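Local coordinates for uncharacterized protein A6V7T0 (Pseudomonas aeruginosa, PDB 3K12), which is of unknown function but belongs to the YjgF-like (endoribonuclease L-PSP) family and assembles as a trimer, at residues S62-L67 and E107-A112. Residues are numbered along the deposited sequence; the frame is centred on the assembly and turned at random.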
loop_
_atom_site.group_PDB
_atom_site.type_symbol
_atom_site.label_atom_id
_atom_site.label_comp_id
_atom_site.label_asym_id
_atom_site.label_seq_id
_atom_site.Cartn_x
_atom_site.Cartn_y
_atom_site.Cartn_z
ATOM N N SER D 62 6.188 5.444 -4.503
ATOM C CA SER D 62 5.312 5.463 -3.321
ATOM C C SER D 62 5.995 4.787 -2.163
ATOM O O SER D 62 6.707 3.787 -2.352
ATOM C CB SER D 62 3.936 4.783 -3.590
ATOM O OG SER D 62 4.092 3.403 -3.822
ATOM N N VAL D 63 5.771 5.314 -0.964
ATOM C CA VAL D 63 6.228 4.654 0.274
ATOM C C VAL D 63 5.088 4.635 1.267
ATOM O O VAL D 63 4.524 5.682 1.590
ATOM C CB VAL D 63 7.492 5.354 0.900
ATOM C CG1 VAL D 63 7.974 4.563 2.136
ATOM C CG2 VAL D 63 8.572 5.454 -0.130
ATOM N N ARG D 64 4.722 3.445 1.723
ATOM C CA ARG D 64 3.777 3.290 2.812
ATOM C C ARG D 64 4.589 3.237 4.076
ATOM O O ARG D 64 5.530 2.448 4.196
ATOM C CB ARG D 64 2.982 1.988 2.610
ATOM C CG ARG D 64 1.924 1.734 3.668
ATOM C CD ARG D 64 0.766 2.755 3.598
ATOM N NE ARG D 64 -0.251 2.338 4.544
ATOM C CZ ARG D 64 -0.494 2.889 5.722
ATOM N NH1 ARG D 64 -1.401 2.340 6.507
ATOM N NH2 ARG D 64 0.134 4.012 6.106
ATOM N N ILE D 65 4.272 4.112 5.020
ATOM C CA ILE D 65 5.041 4.208 6.280
ATOM C C ILE D 65 4.158 3.832 7.447
ATOM O O ILE D 65 3.145 4.507 7.713
ATOM C CB ILE D 65 5.594 5.636 6.501
ATOM C CG1 ILE D 65 6.398 6.075 5.292
ATOM C CG2 ILE D 65 6.452 5.669 7.779
ATOM C CD1 ILE D 65 6.900 7.566 5.346
ATOM N N LEU D 66 4.523 2.753 8.132
ATOM C CA LEU D 66 3.787 2.262 9.295
ATOM C C LEU D 66 4.617 2.649 10.512
ATOM O O LEU D 66 5.732 2.175 10.674
ATOM C CB LEU D 66 3.572 0.735 9.193
ATOM C CG LEU D 66 3.068 0.211 7.847
ATOM C CD1 LEU D 66 3.085 -1.316 7.858
ATOM C CD2 LEU D 66 1.636 0.720 7.638
ATOM N N LEU D 67 4.059 3.513 11.350
ATOM C CA LEU D 67 4.796 4.104 12.461
ATOM C C LEU D 67 4.268 3.525 13.761
ATOM O O LEU D 67 3.067 3.521 13.981
ATOM C CB LEU D 67 4.652 5.632 12.408
ATOM C CG LEU D 67 5.364 6.418 13.509
ATOM C CD1 LEU D 67 6.889 6.371 13.375
ATOM C CD2 LEU D 67 4.953 7.884 13.361
ATOM N N GLU D 107 8.112 0.782 9.761
ATOM C CA GLU D 107 8.248 -0.159 8.674
ATOM C C GLU D 107 7.824 0.554 7.405
ATOM O O GLU D 107 6.843 1.304 7.426
ATOM C CB GLU D 107 7.378 -1.385 8.921
ATOM C CG GLU D 107 7.453 -2.425 7.784
ATOM C CD GLU D 107 6.878 -3.800 8.151
ATOM O OE1 GLU D 107 6.815 -4.678 7.238
ATOM O OE2 GLU D 107 6.518 -4.031 9.321
HETATM N N MSE D 108 8.562 0.351 6.319
HETATM C CA MSE D 108 8.260 1.004 5.031
HETATM C C MSE D 108 8.061 -0.034 3.951
HETATM O O MSE D 108 8.727 -1.092 3.946
HETATM C CB MSE D 108 9.400 1.894 4.613
HETATM C CG MSE D 108 9.486 3.114 5.521
HETATM SE SE MSE D 108 10.806 4.370 4.879
HETATM C CE MSE D 108 10.827 5.603 6.369
ATOM N N ILE D 109 7.183 0.292 3.003
ATOM C CA ILE D 109 6.872 -0.568 1.851
ATOM C C ILE D 109 6.968 0.297 0.605
ATOM O O ILE D 109 6.402 1.404 0.572
ATOM C CB ILE D 109 5.428 -1.144 1.938
ATOM C CG1 ILE D 109 5.136 -1.677 3.336
ATOM C CG2 ILE D 109 5.246 -2.239 0.870
ATOM C CD1 ILE D 109 3.613 -1.889 3.627
ATOM N N VAL D 110 7.685 -0.152 -0.403
ATOM C CA VAL D 110 8.112 0.733 -1.470
ATOM C C VAL D 110 7.744 0.256 -2.872
ATOM O O VAL D 110 7.870 -0.940 -3.180
ATOM C CB VAL D 110 9.647 0.868 -1.428
ATOM C CG1 VAL D 110 10.180 1.743 -2.554
ATOM C CG2 VAL D 110 10.087 1.392 -0.055
ATOM N N VAL D 111 7.297 1.183 -3.698
ATOM C CA VAL D 111 7.257 1.008 -5.146
ATOM C C VAL D 111 8.131 2.079 -5.784
ATOM O O VAL D 111 8.056 3.261 -5.384
ATOM C CB VAL D 111 5.814 1.109 -5.704
ATOM C CG1 VAL D 111 5.804 0.851 -7.194
ATOM C CG2 VAL D 111 4.946 0.079 -5.026
ATOM N N ALA D 112 8.977 1.678 -6.741
ATOM C CA ALA D 112 9.929 2.595 -7.365
ATOM C C ALA D 112 10.007 2.336 -8.860
ATOM O O ALA D 112 9.523 1.312 -9.360
ATOM C CB ALA D 112 11.315 2.441 -6.712
HETATM O O HOH W 1 4.374 1.817 -1.483
#
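Arg64 and Ile109 face each other as a hydrogen-bonded pair where strands 60-67 and 106-113 run antiparallel in the mixed sheet of this YjgF-like fold. Their backbones exchange two hydrogen bonds, the amide N of Arg64 reaching Ile109 O at 2.9 Å. The side chain of Arg64 starts alongside that of Ile109, both pointing the same way: its CB lies 4.0 Å from Ile109 CB, and its CG, anti to the backbone N (chi1 -178°), touches Ile109 CD1. A bend at chi2 (68°) then turns CD and NE from strand 106-113, and the guanidinium comes to lie flat over Leu66 CD2, which sits 3.5 Å from its plane. NH1 hydrogen-bonds to Ser95 OG and NH2 to Ala93 O, so the neighbouring strand 91-96 fixes the tip. This face of the sheet, with Leu66, Glu107 and Ile109, meets other subunits of the trimer; Arg64 packs on Leu66 of one neighbouring subunit, and Leu66 on Arg64 of another. On the other face Val63, Ile65, Met108 and Val110 are apolar and pack against helices 35-52 and 73-83: Val63 CG1 lies 3.9 Å from the selenium of selenomethionine Met108, whose chain runs extended past CG. Near the start of strand 60-67, water 1 bridges the two strands, donating to Ile109 O at 2.9 Å and hydrogen-bonded to Ser62 OG at 2.8 Å.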